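Local coordinates for chemotaxis transducer (Pseudomonas aeruginosa, PDB 6GCV), which senses nitrate by binding it directly through its PilJ-type domain, and so probably steers bacterial chemotaxis toward nitrate, at residues A[86-89]-A[90-94]. Sequence-based numbering, arbitrary orientation.
Sequences RQKV and AQIWG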
loop_
_atom_site.group_PDB
_atom_site.type_symbol
_atom_site.label_atom_id
_atom_site.label_comp_id
_atom_site.label_asym_id
_atom_site.label_seq_id
_atom_site.Cartn_x
_atom_site.Cartn_y
_atom_site.Cartn_z
ATOM N N ARG A 86 -15.151 4.450 8.581
ATOM C CA ARG A 86 -14.885 2.998 8.670
ATOM C C ARG A 86 -16.060 2.229 8.088
ATOM O O ARG A 86 -15.851 1.228 7.405
ATOM C CB ARG A 86 -14.618 2.517 10.101
ATOM C CG ARG A 86 -13.312 3.014 10.678
ATOM C CD ARG A 86 -12.906 2.234 11.942
ATOM N NE ARG A 86 -13.882 2.399 13.034
ATOM C CZ ARG A 86 -13.801 3.298 13.997
ATOM N NH1 ARG A 86 -12.767 4.127 14.079
ATOM N NH2 ARG A 86 -14.775 3.385 14.913
ATOM N N GLN A 87 -17.293 2.674 8.339
ATOM C CA GLN A 87 -18.443 1.967 7.777
ATOM C C GLN A 87 -18.543 2.119 6.269
ATOM O O GLN A 87 -18.875 1.182 5.584
ATOM C CB GLN A 87 -19.771 2.360 8.441
ATOM C CG GLN A 87 -20.933 1.518 7.872
ATOM C CD GLN A 87 -20.623 0.003 7.808
ATOM O OE1 GLN A 87 -20.711 -0.672 6.730
ATOM N NE2 GLN A 87 -20.199 -0.539 8.955
ATOM N N LYS A 88 -18.221 3.294 5.747
ATOM C CA LYS A 88 -18.209 3.515 4.298
ATOM C C LYS A 88 -17.176 2.608 3.646
ATOM O O LYS A 88 -17.461 1.958 2.663
ATOM C CB LYS A 88 -17.904 4.985 3.996
ATOM C CG LYS A 88 -17.984 5.349 2.537
ATOM C CD LYS A 88 -17.695 6.821 2.301
ATOM C CE LYS A 88 -17.741 7.136 0.820
ATOM N NZ LYS A 88 -17.632 8.583 0.615
ATOM N N VAL A 89 -15.995 2.550 4.244
ATOM C CA VAL A 89 -14.929 1.655 3.774
ATOM C C VAL A 89 -15.401 0.198 3.798
ATOM O O VAL A 89 -15.181 -0.559 2.847
ATOM C CB VAL A 89 -13.644 1.839 4.603
ATOM C CG1 VAL A 89 -12.677 0.691 4.337
ATOM C CG2 VAL A 89 -12.989 3.163 4.254
ATOM N N ALA A 90 -16.056 -0.192 4.879
ATOM C CA ALA A 90 -16.504 -1.579 5.021
ATOM C C ALA A 90 -17.471 -1.999 3.929
ATOM O O ALA A 90 -17.407 -3.142 3.426
ATOM C CB ALA A 90 -17.128 -1.827 6.373
ATOM N N GLN A 91 -18.355 -1.109 3.513
ATOM C CA GLN A 91 -19.304 -1.473 2.454
ATOM C C GLN A 91 -18.579 -1.661 1.124
ATOM O O GLN A 91 -18.879 -2.608 0.385
ATOM C CB GLN A 91 -20.444 -0.463 2.380
ATOM C CG GLN A 91 -21.358 -0.539 3.644
ATOM C CD GLN A 91 -21.924 -1.960 3.982
ATOM O OE1 GLN A 91 -22.712 -2.512 3.206
ATOM N NE2 GLN A 91 -21.546 -2.533 5.162
ATOM N N ILE A 92 -17.616 -0.792 0.823
ATOM C CA ILE A 92 -16.832 -0.917 -0.411
ATOM C C ILE A 92 -15.991 -2.185 -0.341
ATOM O O ILE A 92 -15.924 -2.978 -1.291
ATOM C CB ILE A 92 -15.925 0.309 -0.624
ATOM C CG1 ILE A 92 -16.793 1.562 -0.820
ATOM C CG2 ILE A 92 -14.951 0.128 -1.791
ATOM C CD1 ILE A 92 -16.011 2.828 -0.602
ATOM N N TRP A 93 -15.374 -2.424 0.811
ATOM C CA TRP A 93 -14.560 -3.612 1.016
ATOM C C TRP A 93 -15.331 -4.898 0.726
ATOM O O TRP A 93 -14.823 -5.794 0.060
ATOM C CB TRP A 93 -13.983 -3.616 2.447
ATOM C CG TRP A 93 -13.457 -4.953 2.860
ATOM C CD1 TRP A 93 -13.947 -5.758 3.807
ATOM C CD2 TRP A 93 -12.376 -5.642 2.273
ATOM N NE1 TRP A 93 -13.219 -6.919 3.870
ATOM C CE2 TRP A 93 -12.244 -6.864 2.918
ATOM C CE3 TRP A 93 -11.456 -5.321 1.275
ATOM C CZ2 TRP A 93 -11.265 -7.769 2.582
ATOM C CZ3 TRP A 93 -10.500 -6.237 0.955
ATOM C CH2 TRP A 93 -10.417 -7.444 1.598
ATOM N N GLY A 94 -16.561 -5.020 1.215
ATOM C CA GLY A 94 -17.314 -6.244 0.936
ATOM C C GLY A 94 -17.447 -6.540 -0.538
ATOM O O GLY A 94 -17.302 -7.683 -0.982
#
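The backbone N-H groups of Ala90 and Gln91 donate to the carbonyl oxygens of Arg86 and Gln87 in regular i to i+4 helical hydrogen bonds, with Ala90 N 2.9 Å from Arg86 O, and Trp93 N bonds in the same way to Val89 O at 2.8 Å. Between them the pattern is looser: Ile92 N reaches Lys88 O only weakly, and Gln91 N makes a second, weak and more bent approach to that same oxygen. On the exposed face, one helical turn apart, the side chains of Gln87 and Gln91 are joined amide to amide, Gln91 NE2 giving a hydrogen bond to Gln87 OE1; it is seen between one conformer of each glutamine, both of which have a second, and its very short length of 2.6 Å is therefore doubtful. Both side chains also touch a crystal neighbour, which may influence them. The donor lies somewhat off the Gln87 carbonyl plane, and the two amides are turned 41° against each other. Gln87 CG is anti to the backbone N (chi1 -176°), and the bend at chi2 then swings OE1 along the helix toward Gln91, whose own chain folds back at chi2 to present NE2. Around the helix from this pair, Ile92 lays CG1 and CD1 beside Lys88 O, with CD1 3.7 Å from that oxygen. Trp93 CB sits 3.3 Å from Val89 O, while its indole leads away to stack on Tyr58. Arg86 forms a salt bridge with Asp66 and a hydrogen bond to Met77 O. The result is an amphipathic stretch of helix 80-103, with Gln87, Lys88 and Gln91 exposed and Val89, Ile92 and Trp93 buried against helices 48-67 and 112-137, as expected in the four-helix bundle of this PilJ-type sensor domain.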